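Local coordinates for protein HIAXHD3 (Humicola insolens, PDB 3ZXK) that removes arabinofuranosyl side chains, probably from xylan, as a family 43 glycoside hydrolase whose active site was engineered to add endo-xylanase activity, at residues A[93-98]-A[115-120]; A[332-337]-A[507-512]; A[512-517]-A[522-527]. All coordinates share one frame; numbering follows the deposited sequence.

Contact 1. Residues A[93-98]-A[115-120]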
ATOM      1  N   SER A  93      -8.471  21.372 -15.567  1.00  6.86           N
ATOM      2  CA  SER A  93      -9.628  22.116 -16.103  1.00  6.84           C
ATOM      3  C   SER A  93     -10.834  22.134 -15.164  1.00  7.08           C
ATOM      4  O   SER A  93     -11.576  23.120 -15.135  1.00  7.91           O
ATOM      5  CB  SER A  93     -10.029  21.594 -17.473  1.00  7.18           C
ATOM      6  OG  SER A  93     -10.465  20.259 -17.365  1.00  7.26           O
ATOM      7  N   ASN A  94     -11.012  21.066 -14.384  1.00  6.78           N
ATOM      8  CA  ASN A  94     -12.093  21.074 -13.402  1.00  7.03           C
ATOM      9  C   ASN A  94     -11.621  20.826 -11.972  1.00  7.05           C
ATOM     10  O   ASN A  94     -12.434  20.491 -11.119  1.00  7.78           O
ATOM     11  CB  ASN A  94     -13.213  20.088 -13.794  1.00  7.33           C
ATOM     12  CG  ASN A  94     -12.722  18.662 -13.830  1.00  6.86           C
ATOM     13  OD1 ASN A  94     -11.527  18.405 -13.685  1.00  7.34           O
ATOM     14  ND2 ASN A  94     -13.638  17.735 -13.981  1.00  7.56           N
ATOM     15  N   ASP A  95     -10.326  21.049 -11.695  1.00  6.95           N
ATOM     16  CA  ASP A  95      -9.771  20.875 -10.341  1.00  7.04           C
ATOM     17  C   ASP A  95     -10.230  19.568  -9.661  1.00  7.07           C
ATOM     18  O   ASP A  95     -10.736  19.573  -8.531  1.00  7.49           O
ATOM     19  CB  ASP A  95     -10.146  22.108  -9.477  1.00  7.92           C
ATOM     20  CG  ASP A  95      -9.619  22.022  -8.036  1.00  9.50           C
ATOM     21  OD1 ASP A  95      -8.510  21.487  -7.776  1.00  9.27           O
ATOM     22  OD2 ASP A  95     -10.334  22.495  -7.138  1.00 12.85           O
ATOM     23  N   ARG A  96     -10.033  18.458 -10.357  1.00  5.77           N
ATOM     24  CA  ARG A  96     -10.520  17.162  -9.918  0.51  5.37           C
ATOM     25  C   ARG A  96      -9.461  16.083 -10.108  1.00  4.86           C
ATOM     26  O   ARG A  96      -8.823  15.991 -11.180  1.00  5.01           O
ATOM     27  CB  ARG A  96     -11.800  16.812 -10.694  0.51  5.97           C
ATOM     28  CG  ARG A  96     -12.432  15.477 -10.330  0.51  6.03           C
ATOM     29  CD  ARG A  96     -13.862  15.389 -10.850  0.51  6.99           C
ATOM     30  NE  ARG A  96     -14.690  16.459 -10.296  0.51  9.14           N
ATOM     31  CZ  ARG A  96     -15.360  16.405  -9.148  0.51 10.81           C
ATOM     32  NH1 ARG A  96     -15.354  15.300  -8.396  0.51 10.71           N
ATOM     33  NH2 ARG A  96     -16.066  17.459  -8.762  0.51 12.40           N
ATOM     34  N   PHE A  97      -9.280  15.258  -9.084  1.00  4.12           N
ATOM     35  CA  PHE A  97      -8.440  14.051  -9.210  1.00  3.73           C
ATOM     36  C   PHE A  97      -9.258  12.861  -9.716  1.00  3.62           C
ATOM     37  O   PHE A  97     -10.394  12.647  -9.262  1.00  3.79           O
ATOM     38  CB  PHE A  97      -7.843  13.679  -7.854  1.00  3.63           C
ATOM     39  CG  PHE A  97      -6.760  14.616  -7.359  1.00  3.84           C
ATOM     40  CD1 PHE A  97      -7.099  15.759  -6.624  1.00  4.31           C
ATOM     41  CD2 PHE A  97      -5.405  14.326  -7.556  1.00  4.01           C
ATOM     42  CE1 PHE A  97      -6.103  16.612  -6.141  1.00  5.60           C
ATOM     43  CE2 PHE A  97      -4.406  15.190  -7.077  1.00  5.25           C
ATOM     44  CZ  PHE A  97      -4.759  16.323  -6.367  1.00  6.01           C
ATOM     45  N   TYR A  98      -8.690  12.122 -10.667  1.00  3.31           N
ATOM     46  CA  TYR A  98      -9.329  10.939 -11.230  1.00  3.26           C
ATOM     47  C   TYR A  98      -8.496   9.686 -10.940  1.00  3.10           C
ATOM     48  O   TYR A  98      -7.351   9.561 -11.416  1.00  3.35           O
ATOM     49  CB  TYR A  98      -9.488  11.029 -12.747  1.00  3.42           C
ATOM     50  CG  TYR A  98     -10.465  12.065 -13.263  1.00  3.88           C
ATOM     51  CD1 TYR A  98     -10.230  13.440 -13.089  1.00  4.26           C
ATOM     52  CD2 TYR A  98     -11.613  11.682 -13.952  1.00  3.85           C
ATOM     53  CE1 TYR A  98     -11.123  14.397 -13.564  1.00  4.76           C
ATOM     54  CE2 TYR A  98     -12.501  12.643 -14.449  1.00  4.53           C
ATOM     55  CZ  TYR A  98     -12.266  14.001 -14.234  1.00  4.63           C
ATOM     56  OH  TYR A  98     -13.131  14.936 -14.751  1.00  5.12           O
ATOM     57  N   GLY A 115      -9.569  21.178  -4.099  1.00 10.15           N
ATOM     58  CA  GLY A 115      -9.467  22.357  -3.238  1.00 11.21           C
ATOM     59  C   GLY A 115      -8.750  23.514  -3.917  1.00 11.13           C
ATOM     60  O   GLY A 115      -8.115  24.346  -3.242  1.00 11.97           O
ATOM     61  N   ASN A 116      -8.861  23.592  -5.248  1.00 10.17           N
ATOM     62  CA  ASN A 116      -8.193  24.654  -6.036  1.00 10.53           C
ATOM     63  C   ASN A 116      -6.667  24.489  -6.030  1.00 10.55           C
ATOM     64  O   ASN A 116      -5.912  25.467  -5.991  1.00 11.26           O
ATOM     65  CB  ASN A 116      -8.628  26.068  -5.560  1.00 11.64           C
ATOM     66  CG  ASN A 116      -8.425  27.151  -6.613  1.00 13.58           C
ATOM     67  OD1 ASN A 116      -8.431  26.881  -7.802  1.00 16.25           O
ATOM     68  ND2 ASN A 116      -8.254  28.390  -6.163  1.00 14.88           N
ATOM     69  N   ALA A 117      -6.221  23.238  -6.093  1.00  9.61           N
ATOM     70  CA  ALA A 117      -4.791  22.942  -6.065  1.00  9.50           C
ATOM     71  C   ALA A 117      -3.987  23.652  -7.166  1.00 11.51           C
ATOM     72  O   ALA A 117      -2.899  24.132  -6.896  1.00 14.41           O
ATOM     73  CB  ALA A 117      -4.574  21.446  -6.137  1.00  7.66           C
ATOM     74  N   LEU A 118      -4.531  23.724  -8.389  1.00 11.80           N
ATOM     75  CA  LEU A 118      -3.801  24.299  -9.540  1.00 13.33           C
ATOM     76  C   LEU A 118      -3.399  25.733  -9.279  1.00 14.69           C
ATOM     77  O   LEU A 118      -2.452  26.233  -9.903  1.00 15.00           O
ATOM     78  CB  LEU A 118      -4.620  24.240 -10.840  1.00 14.39           C
ATOM     79  CG  LEU A 118      -5.759  25.246 -11.078  1.00 14.11           C
ATOM     80  CD1 LEU A 118      -6.207  25.203 -12.541  1.00 16.94           C
ATOM     81  CD2 LEU A 118      -6.930  25.016 -10.106  1.00 14.37           C
ATOM     82  N   ALA A 119      -4.113  26.373  -8.354  1.00 14.48           N
ATOM     83  CA  ALA A 119      -3.921  27.791  -8.025  1.00 15.21           C
ATOM     84  C   ALA A 119      -3.122  28.021  -6.740  1.00 16.30           C
ATOM     85  O   ALA A 119      -2.808  29.161  -6.395  1.00 17.35           O
ATOM     86  CB  ALA A 119      -5.274  28.494  -7.924  1.00 17.25           C
ATOM     87  N   ASN A 120      -2.817  26.943  -6.026  1.00 16.34           N
ATOM     88  CA  ASN A 120      -2.136  27.031  -4.730  1.00 16.10           C
ATOM     89  C   ASN A 120      -0.892  26.152  -4.745  1.00 14.74           C
ATOM     90  O   ASN A 120      -0.616  25.440  -3.774  1.00 14.60           O
ATOM     91  CB  ASN A 120      -3.060  26.596  -3.594  1.00 16.64           C
ATOM     92  CG  ASN A 120      -4.197  27.567  -3.360  1.00 19.91           C
ATOM     93  OD1 ASN A 120      -4.003  28.604  -2.740  1.00 22.63           O
ATOM     94  ND2 ASN A 120      -5.387  27.237  -3.852  1.00 21.22           N
TER
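The carboxylate of Asp95 faces the backbone of Asn116 and Ala117, and it meets the first of these at a tilt. Asn116 N approaches OD2 of Asp95 on the syn side, 33° out of the carboxylate plane, in a short bond of 2.6 Å. The other oxygen, OD1 of Asp95, takes a weak bond of 3.3 Å from Ala117 N. Asn116 has a flat group of its own, its peptide carbonyl: Asn120 ND2 and Ala119 N come to Asn116 O from opposite faces, which ties off the turn behind the bonded N-H groups. With CG anti to the backbone N (chi1 180°), the Asp95 carboxylate is carried across to the loop. Asp95 itself sits with Arg96 opposite Arg91 in a G1 beta bulge, where the hairpin between strands 87-91 and 96-103 turns. Beside it, Leu118 CD2 packs loosely on Asp95 CB at 4.4 Å. Tyr90 is the second-shell piece: its OH bonds both to Asp95 OD1 and to Leu118 N. A carboxylate gathering backbone N-H groups where a 3-10 segment begins would be expected to stay ionised, and here it fastens the 115-120 loop to the hairpin.

Contact 2. Residues A[332-337]-A[507-512]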
ATOM      1  N   HIS A 332      -2.451   6.129   7.924  1.00  5.55           N
ATOM      2  CA  HIS A 332      -1.638   4.898   7.984  1.00  5.07           C
ATOM      3  C   HIS A 332      -2.442   3.615   8.140  1.00  4.67           C
ATOM      4  O   HIS A 332      -1.936   2.521   7.853  1.00  5.69           O
ATOM      5  CB  HIS A 332      -0.626   4.978   9.127  1.00  5.49           C
ATOM      6  CG  HIS A 332       0.334   6.113   8.993  1.00  6.44           C
ATOM      7  ND1 HIS A 332       1.407   6.068   8.179  1.00  6.71           N
ATOM      8  CD2 HIS A 332       0.330   7.373   9.573  1.00  7.03           C
ATOM      9  CE1 HIS A 332       2.045   7.238   8.223  1.00  7.28           C
ATOM     10  NE2 HIS A 332       1.384   8.042   9.075  1.00  6.58           N
ATOM     11  N   TRP A 333      -3.692   3.709   8.581  1.00  4.26           N
ATOM     12  CA  TRP A 333      -4.469   2.504   8.897  1.00  3.88           C
ATOM     13  C   TRP A 333      -5.340   2.059   7.775  1.00  4.18           C
ATOM     14  O   TRP A 333      -5.963   2.888   7.074  1.00  4.55           O
ATOM     15  CB  TRP A 333      -5.361   2.765  10.086  1.00  4.57           C
ATOM     16  CG  TRP A 333      -4.622   3.066  11.351  1.00  4.80           C
ATOM     17  CD1 TRP A 333      -4.493   4.300  11.992  1.00  5.64           C
ATOM     18  CD2 TRP A 333      -3.954   2.103  12.216  1.00  5.50           C
ATOM     19  NE1 TRP A 333      -3.777   4.161  13.169  1.00  7.72           N
ATOM     20  CE2 TRP A 333      -3.415   2.858  13.344  1.00  6.32           C
ATOM     21  CE3 TRP A 333      -3.728   0.739  12.155  1.00  6.01           C
ATOM     22  CZ2 TRP A 333      -2.710   2.238  14.381  1.00  8.32           C
ATOM     23  CZ3 TRP A 333      -3.023   0.123  13.197  1.00  8.20           C
ATOM     24  CH2 TRP A 333      -2.524   0.865  14.285  1.00  9.32           C
ATOM     25  N   GLU A 334      -5.391   0.736   7.605  1.00  3.40           N
ATOM     26  CA  GLU A 334      -6.306   0.105   6.652  1.00  3.62           C
ATOM     27  C   GLU A 334      -6.814  -1.194   7.220  1.00  3.03           C
ATOM     28  O   GLU A 334      -6.044  -1.987   7.793  1.00  3.69           O
ATOM     29  CB  GLU A 334      -5.603  -0.200   5.311  1.00  4.45           C
ATOM     30  CG  GLU A 334      -5.154   1.025   4.496  1.00  5.24           C
ATOM     31  CD  GLU A 334      -4.072   0.764   3.463  1.00  6.05           C
ATOM     32  OE1 GLU A 334      -3.689  -0.404   3.192  1.00  7.92           O
ATOM     33  OE2 GLU A 334      -3.584   1.761   2.879  1.00  7.80           O
ATOM     34  N   TRP A 335      -8.105  -1.433   7.068  1.00  2.83           N
ATOM     35  CA  TRP A 335      -8.693  -2.679   7.523  1.00  2.88           C
ATOM     36  C   TRP A 335      -8.394  -3.807   6.565  1.00  2.98           C
ATOM     37  O   TRP A 335      -8.193  -3.557   5.383  1.00  3.36           O
ATOM     38  CB  TRP A 335     -10.195  -2.528   7.576  1.00  3.18           C
ATOM     39  CG  TRP A 335     -10.720  -1.456   8.479  1.00  3.10           C
ATOM     40  CD1 TRP A 335     -11.159  -0.189   8.124  1.00  3.93           C
ATOM     41  CD2 TRP A 335     -10.973  -1.583   9.910  1.00  3.29           C
ATOM     42  NE1 TRP A 335     -11.615   0.489   9.236  1.00  4.22           N
ATOM     43  CE2 TRP A 335     -11.522  -0.295  10.339  1.00  3.71           C
ATOM     44  CE3 TRP A 335     -10.747  -2.586  10.868  1.00  3.42           C
ATOM     45  CZ2 TRP A 335     -11.887  -0.057  11.653  1.00  4.15           C
ATOM     46  CZ3 TRP A 335     -11.109  -2.332  12.194  1.00  3.26           C
ATOM     47  CH2 TRP A 335     -11.670  -1.088  12.575  1.00  3.71           C
ATOM     48  N   ASN A 336      -8.363  -5.049   7.061  1.00  3.06           N
ATOM     49  CA  ASN A 336      -8.346  -6.236   6.202  1.00  3.23           C
ATOM     50  C   ASN A 336      -9.781  -6.476   5.691  1.00  3.19           C
ATOM     51  O   ASN A 336     -10.645  -6.866   6.461  1.00  3.40           O
ATOM     52  CB  ASN A 336      -7.834  -7.440   6.998  1.00  3.56           C
ATOM     53  CG  ASN A 336      -8.058  -8.741   6.258  1.00  3.99           C
ATOM     54  OD1 ASN A 336      -8.013  -8.763   5.030  1.00  4.70           O
ATOM     55  ND2 ASN A 336      -8.329  -9.812   6.985  1.00  4.57           N
ATOM     56  N   HIS A 337     -10.039  -6.196   4.407  1.00  3.35           N
ATOM     57  CA  HIS A 337     -11.411  -6.123   3.825  1.00  3.32           C
ATOM     58  C   HIS A 337     -12.204  -4.954   4.419  1.00  3.36           C
ATOM     59  O   HIS A 337     -11.749  -4.326   5.368  1.00  3.34           O
ATOM     60  CB  HIS A 337     -12.176  -7.463   3.935  1.00  3.54           C
ATOM     61  CG  HIS A 337     -11.585  -8.610   3.112  1.00  4.20           C
ATOM     62  ND1 HIS A 337     -10.368  -9.140   3.339  1.00  4.35           N
ATOM     63  CD2 HIS A 337     -12.148  -9.354   2.076  1.00  4.72           C
ATOM     64  CE1 HIS A 337     -10.146 -10.151   2.473  1.00  4.92           C
ATOM     65  NE2 HIS A 337     -11.244 -10.309   1.726  1.00  4.89           N
ATOM     66  N   GLY A 507       3.142  -6.755   1.585  1.00  5.57           N
ATOM     67  CA  GLY A 507       4.122  -7.131   2.592  1.00  5.57           C
ATOM     68  C   GLY A 507       3.505  -7.466   3.935  1.00  5.52           C
ATOM     69  O   GLY A 507       2.284  -7.356   4.128  1.00  6.40           O
ATOM     70  N   TYR A 508       4.356  -7.924   4.856  1.00  5.32           N
ATOM     71  CA  TYR A 508       3.918  -8.129   6.219  1.00  4.86           C
ATOM     72  C   TYR A 508       3.434  -6.841   6.840  1.00  5.13           C
ATOM     73  O   TYR A 508       4.065  -5.769   6.652  1.00  6.43           O
ATOM     74  CB  TYR A 508       5.058  -8.674   7.071  1.00  5.04           C
ATOM     75  CG  TYR A 508       5.105 -10.183   7.060  1.00  4.97           C
ATOM     76  CD1 TYR A 508       4.298 -10.933   7.919  1.00  5.33           C
ATOM     77  CD2 TYR A 508       5.925 -10.870   6.168  1.00  5.16           C
ATOM     78  CE1 TYR A 508       4.350 -12.321   7.928  1.00  4.80           C
ATOM     79  CE2 TYR A 508       5.971 -12.281   6.149  1.00  5.42           C
ATOM     80  CZ  TYR A 508       5.159 -13.005   7.031  1.00  5.32           C
ATOM     81  OH  TYR A 508       5.182 -14.372   7.064  1.00  6.84           O
ATOM     82  N   ARG A 509       2.365  -6.946   7.626  1.00  4.60           N
ATOM     83  CA  ARG A 509       1.829  -5.765   8.341  1.00  4.87           C
ATOM     84  C   ARG A 509       1.734  -5.997   9.844  1.00  4.36           C
ATOM     85  O   ARG A 509       1.747  -7.146  10.311  1.00  5.13           O
ATOM     86  CB  ARG A 509       0.433  -5.386   7.795  1.00  4.82           C
ATOM     87  CG  ARG A 509       0.518  -4.870   6.381  1.00  5.76           C
ATOM     88  CD  ARG A 509      -0.822  -4.365   5.943  1.00  6.03           C
ATOM     89  NE  ARG A 509      -0.678  -3.660   4.673  1.00  6.34           N
ATOM     90  CZ  ARG A 509      -1.540  -2.752   4.222  1.00  6.37           C
ATOM     91  NH1 ARG A 509      -2.616  -2.441   4.949  1.00  8.09           N
ATOM     92  NH2 ARG A 509      -1.333  -2.162   3.068  1.00  5.74           N
ATOM     93  N   PHE A 510       1.638  -4.888  10.584  1.00  4.21           N
ATOM     94  CA  PHE A 510       1.235  -4.902  11.992  1.00  3.99           C
ATOM     95  C   PHE A 510      -0.293  -4.767  12.040  1.00  4.22           C
ATOM     96  O   PHE A 510      -0.879  -3.986  11.278  1.00  5.15           O
ATOM     97  CB  PHE A 510       1.792  -3.698  12.779  1.00  4.56           C
ATOM     98  CG  PHE A 510       3.288  -3.692  12.972  1.00  5.68           C
ATOM     99  CD1 PHE A 510       3.984  -4.814  13.435  1.00  6.36           C
ATOM    100  CD2 PHE A 510       3.979  -2.512  12.785  1.00  6.39           C
ATOM    101  CE1 PHE A 510       5.360  -4.750  13.651  1.00  7.03           C
ATOM    102  CE2 PHE A 510       5.356  -2.436  12.999  1.00  6.57           C
ATOM    103  CZ  PHE A 510       6.040  -3.561  13.427  1.00  6.83           C
ATOM    104  N   GLY A 511      -0.946  -5.523  12.906  1.00  3.94           N
ATOM    105  CA  GLY A 511      -2.379  -5.385  13.040  1.00  3.86           C
ATOM    106  C   GLY A 511      -2.912  -5.667  14.413  1.00  3.54           C
ATOM    107  O   GLY A 511      -2.235  -6.254  15.253  1.00  3.46           O
ATOM    108  N   VAL A 512      -4.148  -5.224  14.635  1.00  4.08           N
ATOM    109  CA  VAL A 512      -4.874  -5.525  15.865  1.00  3.95           C
ATOM    110  C   VAL A 512      -6.209  -6.158  15.467  1.00  3.84           C
ATOM    111  O   VAL A 512      -6.848  -5.718  14.499  1.00  3.59           O
ATOM    112  CB  VAL A 512      -5.046  -4.281  16.772  1.00  4.38           C
ATOM    113  CG1 VAL A 512      -5.666  -3.090  16.048  1.00  4.67           C
ATOM    114  CG2 VAL A 512      -5.790  -4.659  18.052  1.00  4.44           C
TER
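Arg509 meets the Glu334 carboxylate end-on, the two side chains crossing at about a right angle, and this salt bridge is the tight part of the contact. Arg509 uses both terminal nitrogens on a single oxygen: NH1 and NH2 of Arg509 each lie 2.9 Å from Glu334 OE1. That oxygen sits almost exactly in the guanidinium plane, whereas the carboxylate is turned 42° against it, and both nitrogens approach OE1 from the same face of the acid. The NH2 bond falls on the syn side; the NH1 bond comes from above the carboxylate plane. Glu334 CB also lies at the guanidinium edge, 3.8 Å from Arg509 NH1. Much of the reach comes from the arginine, whose chain runs extended from CG to NE (chi2 -173°, chi3 170°); Glu334 is extended beyond CG too. The span is long because strand 372-375 lies between the two segments in the sheet, and Arg509 NH1 also bonds to Thr373 OG1 on the way across. The second carboxylate oxygen, OE2, is taken by His58 and by a salt bridge to Arg375, so this buried acid is held at both oxygens, and nearby positive charge probably favours its ionised form.

The loose part is equally buried. Trp333 CZ3 comes no nearer to Val512 CG1 than 5.0 Å, and both side chains instead pack on Leu372 of the middle strand and Phe385 of strand 380-388. A charged pair thus spans the middle strand on one face of the sheet, while apolar side chains on the other turn toward the second sheet, as in the beta-sandwich of a concanavalin A-like domain.

Contact 3. Residues A[512-517]-A[522-527]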
ATOM      1  N   VAL A 512      -4.148  -5.224  14.635  1.00  4.08           N
ATOM      2  CA  VAL A 512      -4.874  -5.525  15.865  1.00  3.95           C
ATOM      3  C   VAL A 512      -6.209  -6.158  15.467  1.00  3.84           C
ATOM      4  O   VAL A 512      -6.848  -5.718  14.499  1.00  3.59           O
ATOM      5  CB  VAL A 512      -5.046  -4.281  16.772  1.00  4.38           C
ATOM      6  CG1 VAL A 512      -5.666  -3.090  16.048  1.00  4.67           C
ATOM      7  CG2 VAL A 512      -5.790  -4.659  18.052  1.00  4.44           C
ATOM      8  N   PHE A 513      -6.585  -7.221  16.167  1.00  3.83           N
ATOM      9  CA  PHE A 513      -7.801  -7.985  15.847  1.00  3.68           C
ATOM     10  C   PHE A 513      -8.611  -8.257  17.100  1.00  3.86           C
ATOM     11  O   PHE A 513      -8.099  -8.194  18.223  1.00  3.54           O
ATOM     12  CB  PHE A 513      -7.436  -9.308  15.171  1.00  4.31           C
ATOM     13  CG  PHE A 513      -6.692 -10.287  16.074  1.00  3.80           C
ATOM     14  CD1 PHE A 513      -5.299 -10.222  16.190  1.00  4.06           C
ATOM     15  CD2 PHE A 513      -7.384 -11.238  16.832  1.00  4.10           C
ATOM     16  CE1 PHE A 513      -4.618 -11.108  17.015  1.00  4.77           C
ATOM     17  CE2 PHE A 513      -6.703 -12.136  17.632  1.00  4.26           C
ATOM     18  CZ  PHE A 513      -5.324 -12.047  17.748  1.00  4.52           C
ATOM     19  N   ASN A 514      -9.863  -8.608  16.890  1.00  3.72           N
ATOM     20  CA  ASN A 514     -10.738  -9.024  17.968  1.00  4.06           C
ATOM     21  C   ASN A 514     -11.892  -9.801  17.330  1.00  4.04           C
ATOM     22  O   ASN A 514     -12.628  -9.266  16.513  1.00  4.22           O
ATOM     23  CB  ASN A 514     -11.252  -7.819  18.749  1.00  3.76           C
ATOM     24  CG  ASN A 514     -12.069  -8.240  19.949  1.00  4.75           C
ATOM     25  OD1 ASN A 514     -11.884  -9.349  20.460  1.00  4.87           O
ATOM     26  ND2 ASN A 514     -12.956  -7.369  20.401  1.00  4.94           N
ATOM     27  N   PHE A 515     -11.996 -11.091  17.658  1.00  3.72           N
ATOM     28  CA  PHE A 515     -13.107 -11.917  17.169  1.00  4.16           C
ATOM     29  C   PHE A 515     -13.541 -12.894  18.246  1.00  4.35           C
ATOM     30  O   PHE A 515     -12.903 -12.979  19.310  1.00  4.52           O
ATOM     31  CB  PHE A 515     -12.766 -12.635  15.844  1.00  4.46           C
ATOM     32  CG  PHE A 515     -11.653 -13.641  15.938  1.00  4.64           C
ATOM     33  CD1 PHE A 515     -10.323 -13.249  15.762  1.00  4.69           C
ATOM     34  CD2 PHE A 515     -11.920 -14.977  16.179  1.00  4.78           C
ATOM     35  CE1 PHE A 515      -9.287 -14.172  15.851  1.00  6.04           C
ATOM     36  CE2 PHE A 515     -10.888 -15.910  16.276  1.00  5.54           C
ATOM     37  CZ  PHE A 515      -9.570 -15.520  16.094  1.00  5.20           C
ATOM     38  N   SER A 516     -14.629 -13.618  17.985  1.00  5.17           N
ATOM     39  CA  SER A 516     -15.042 -14.618  18.964  0.57  5.80           C
ATOM     40  C   SER A 516     -15.243 -15.982  18.384  1.00  6.02           C
ATOM     41  O   SER A 516     -15.558 -16.165  17.214  1.00  6.58           O
ATOM     42  CB  SER A 516     -16.289 -14.214  19.750  0.57  7.14           C
ATOM     43  OG  SER A 516     -16.555 -15.163  20.792  0.57  7.04           O
ATOM     44  N   THR A 517     -14.965 -16.966  19.226  1.00  6.83           N
ATOM     45  CA  THR A 517     -15.186 -18.349  18.829  1.00  7.47           C
ATOM     46  C   THR A 517     -16.584 -18.839  19.240  1.00  8.44           C
ATOM     47  O   THR A 517     -17.010 -19.885  18.788  1.00  9.69           O
ATOM     48  CB  THR A 517     -14.109 -19.272  19.400  1.00  8.10           C
ATOM     49  OG1 THR A 517     -14.153 -19.205  20.828  1.00  9.29           O
ATOM     50  CG2 THR A 517     -12.716 -18.821  18.908  1.00  8.48           C
ATOM     51  N   GLY A 522     -18.677  -9.105  22.952  1.00  8.33           N
ATOM     52  CA  GLY A 522     -17.411  -8.651  23.549  1.00  7.31           C
ATOM     53  C   GLY A 522     -16.802  -7.463  22.848  1.00  5.79           C
ATOM     54  O   GLY A 522     -17.152  -7.142  21.695  1.00  5.86           O
ATOM     55  N   GLU A 523     -15.920  -6.770  23.556  1.00  4.83           N
ATOM     56  CA  GLU A 523     -15.175  -5.655  22.959  1.00  5.48           C
ATOM     57  C   GLU A 523     -13.877  -5.393  23.687  1.00  5.32           C
ATOM     58  O   GLU A 523     -13.707  -5.721  24.881  1.00  5.99           O
ATOM     59  CB  GLU A 523     -16.027  -4.371  22.904  1.00  6.23           C
ATOM     60  CG  GLU A 523     -16.261  -3.710  24.240  1.00  7.81           C
ATOM     61  CD  GLU A 523     -17.225  -2.536  24.114  1.00  9.84           C
ATOM     62  OE1 GLU A 523     -18.338  -2.710  23.582  1.00 11.10           O
ATOM     63  OE2 GLU A 523     -16.890  -1.423  24.542  1.00 12.13           O
ATOM     64  N   VAL A 524     -12.952  -4.801  22.947  1.00  4.97           N
ATOM     65  CA  VAL A 524     -11.744  -4.287  23.509  1.00  4.86           C
ATOM     66  C   VAL A 524     -11.591  -2.834  23.111  1.00  4.51           C
ATOM     67  O   VAL A 524     -12.205  -2.371  22.146  1.00  4.85           O
ATOM     68  CB  VAL A 524     -10.504  -5.124  23.087  1.00  4.82           C
ATOM     69  CG1 VAL A 524     -10.680  -6.601  23.457  1.00  5.96           C
ATOM     70  CG2 VAL A 524     -10.190  -4.947  21.621  1.00  4.85           C
ATOM     71  N   LYS A 525     -10.731  -2.119  23.837  1.00  4.88           N
ATOM     72  CA  LYS A 525     -10.419  -0.755  23.490  1.00  4.74           C
ATOM     73  C   LYS A 525      -8.935  -0.705  23.144  1.00  5.32           C
ATOM     74  O   LYS A 525      -8.087  -1.117  23.959  1.00  6.50           O
ATOM     75  CB  LYS A 525     -10.717   0.190  24.676  1.00  5.38           C
ATOM     76  CG  LYS A 525     -10.391   1.672  24.381  1.00  5.89           C
ATOM     77  CD  LYS A 525     -10.929   2.634  25.438  1.00  9.05           C
ATOM     78  CE  LYS A 525     -10.284   2.450  26.795  1.00 11.94           C
ATOM     79  NZ  LYS A 525     -10.831   3.447  27.755  1.00 16.63           N
ATOM     80  N   VAL A 526      -8.627  -0.197  21.963  1.00  5.43           N
ATOM     81  CA  VAL A 526      -7.248   0.047  21.587  1.00  5.32           C
ATOM     82  C   VAL A 526      -6.922   1.472  21.985  1.00  5.78           C
ATOM     83  O   VAL A 526      -7.478   2.426  21.433  1.00  5.58           O
ATOM     84  CB  VAL A 526      -7.026  -0.178  20.081  1.00  5.49           C
ATOM     85  CG1 VAL A 526      -5.547  -0.271  19.804  1.00  7.11           C
ATOM     86  CG2 VAL A 526      -7.717  -1.464  19.637  1.00  6.05           C
ATOM     87  N   LYS A 527      -6.066   1.628  22.984  1.00  6.20           N
ATOM     88  CA  LYS A 527      -5.747   2.954  23.478  1.00  7.00           C
ATOM     89  C   LYS A 527      -4.699   3.634  22.637  1.00  7.05           C
ATOM     90  O   LYS A 527      -4.722   4.848  22.489  1.00  9.27           O
ATOM     91  CB  LYS A 527      -5.259   2.917  24.918  1.00  7.13           C
ATOM     92  CG  LYS A 527      -6.247   2.300  25.899  1.00  8.88           C
ATOM     93  CD  LYS A 527      -5.687   2.522  27.290  1.00 11.75           C
ATOM     94  CE  LYS A 527      -6.087   1.419  28.232  1.00 12.06           C
ATOM     95  NZ  LYS A 527      -5.288   1.571  29.477  1.00 12.91           N
TER
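Val512 and Val526 supply the purely apolar part, reaching toward each other tip to tip with their CG2 methyls 4.1 Å apart. Val512 brings that methyl forward by holding CG2 anti to its backbone N. Polar-on-apolar packing follows one step along, where Asn514 and Val524 come from opposite directions. The amide nitrogen ND2 of Asn514 lies 3.9 Å from both CG1 and CG2 of Val524. The amide is delivered there with CG anti to the backbone N (chi1 -175°). Its ND2 also comes within 3.6 Å of Val524 N, yet its hydrogen bond goes to Leu356 O on strand 354-357, which pairs with 523-533, so the nitrogen has a partner in the opposing sheet.

The two strands run antiparallel at 172° with axes 8.0 Å apart, too far for backbone pairing; the gap is bridged by side chains, that of Asn514 reaching the facing backbone. They belong to different sheets: 509-516 lies between 372-375 and 396-403, whereas 523-533 lies between 354-357 and 380-388. The chain crosses from one layer of the sandwich to the other through the short connection at 518-521, and Leu356 packs against both Val512 and Val526.

How the contacts relate
Contacts 2 and 3 both use strand 509-516 and share Val512; their centres are 15 Å apart. Contact 2 ties it to a strand two places away in its own sheet, and contact 3 packs it on the opposing sheet. Contact 1 belongs to the family 43 part of the chain, its centre 31 Å from that of contact 2 and 41 Å from that of contact 3. The nearest atoms of contacts 1 and 2 are still about 16 Å apart. None of their residues lines the glycan pocket, to which Phe469 and Trp502 are brought by the part of the chain holding contacts 2 and 3. Through His58, contact 2 also reaches the family 43 part.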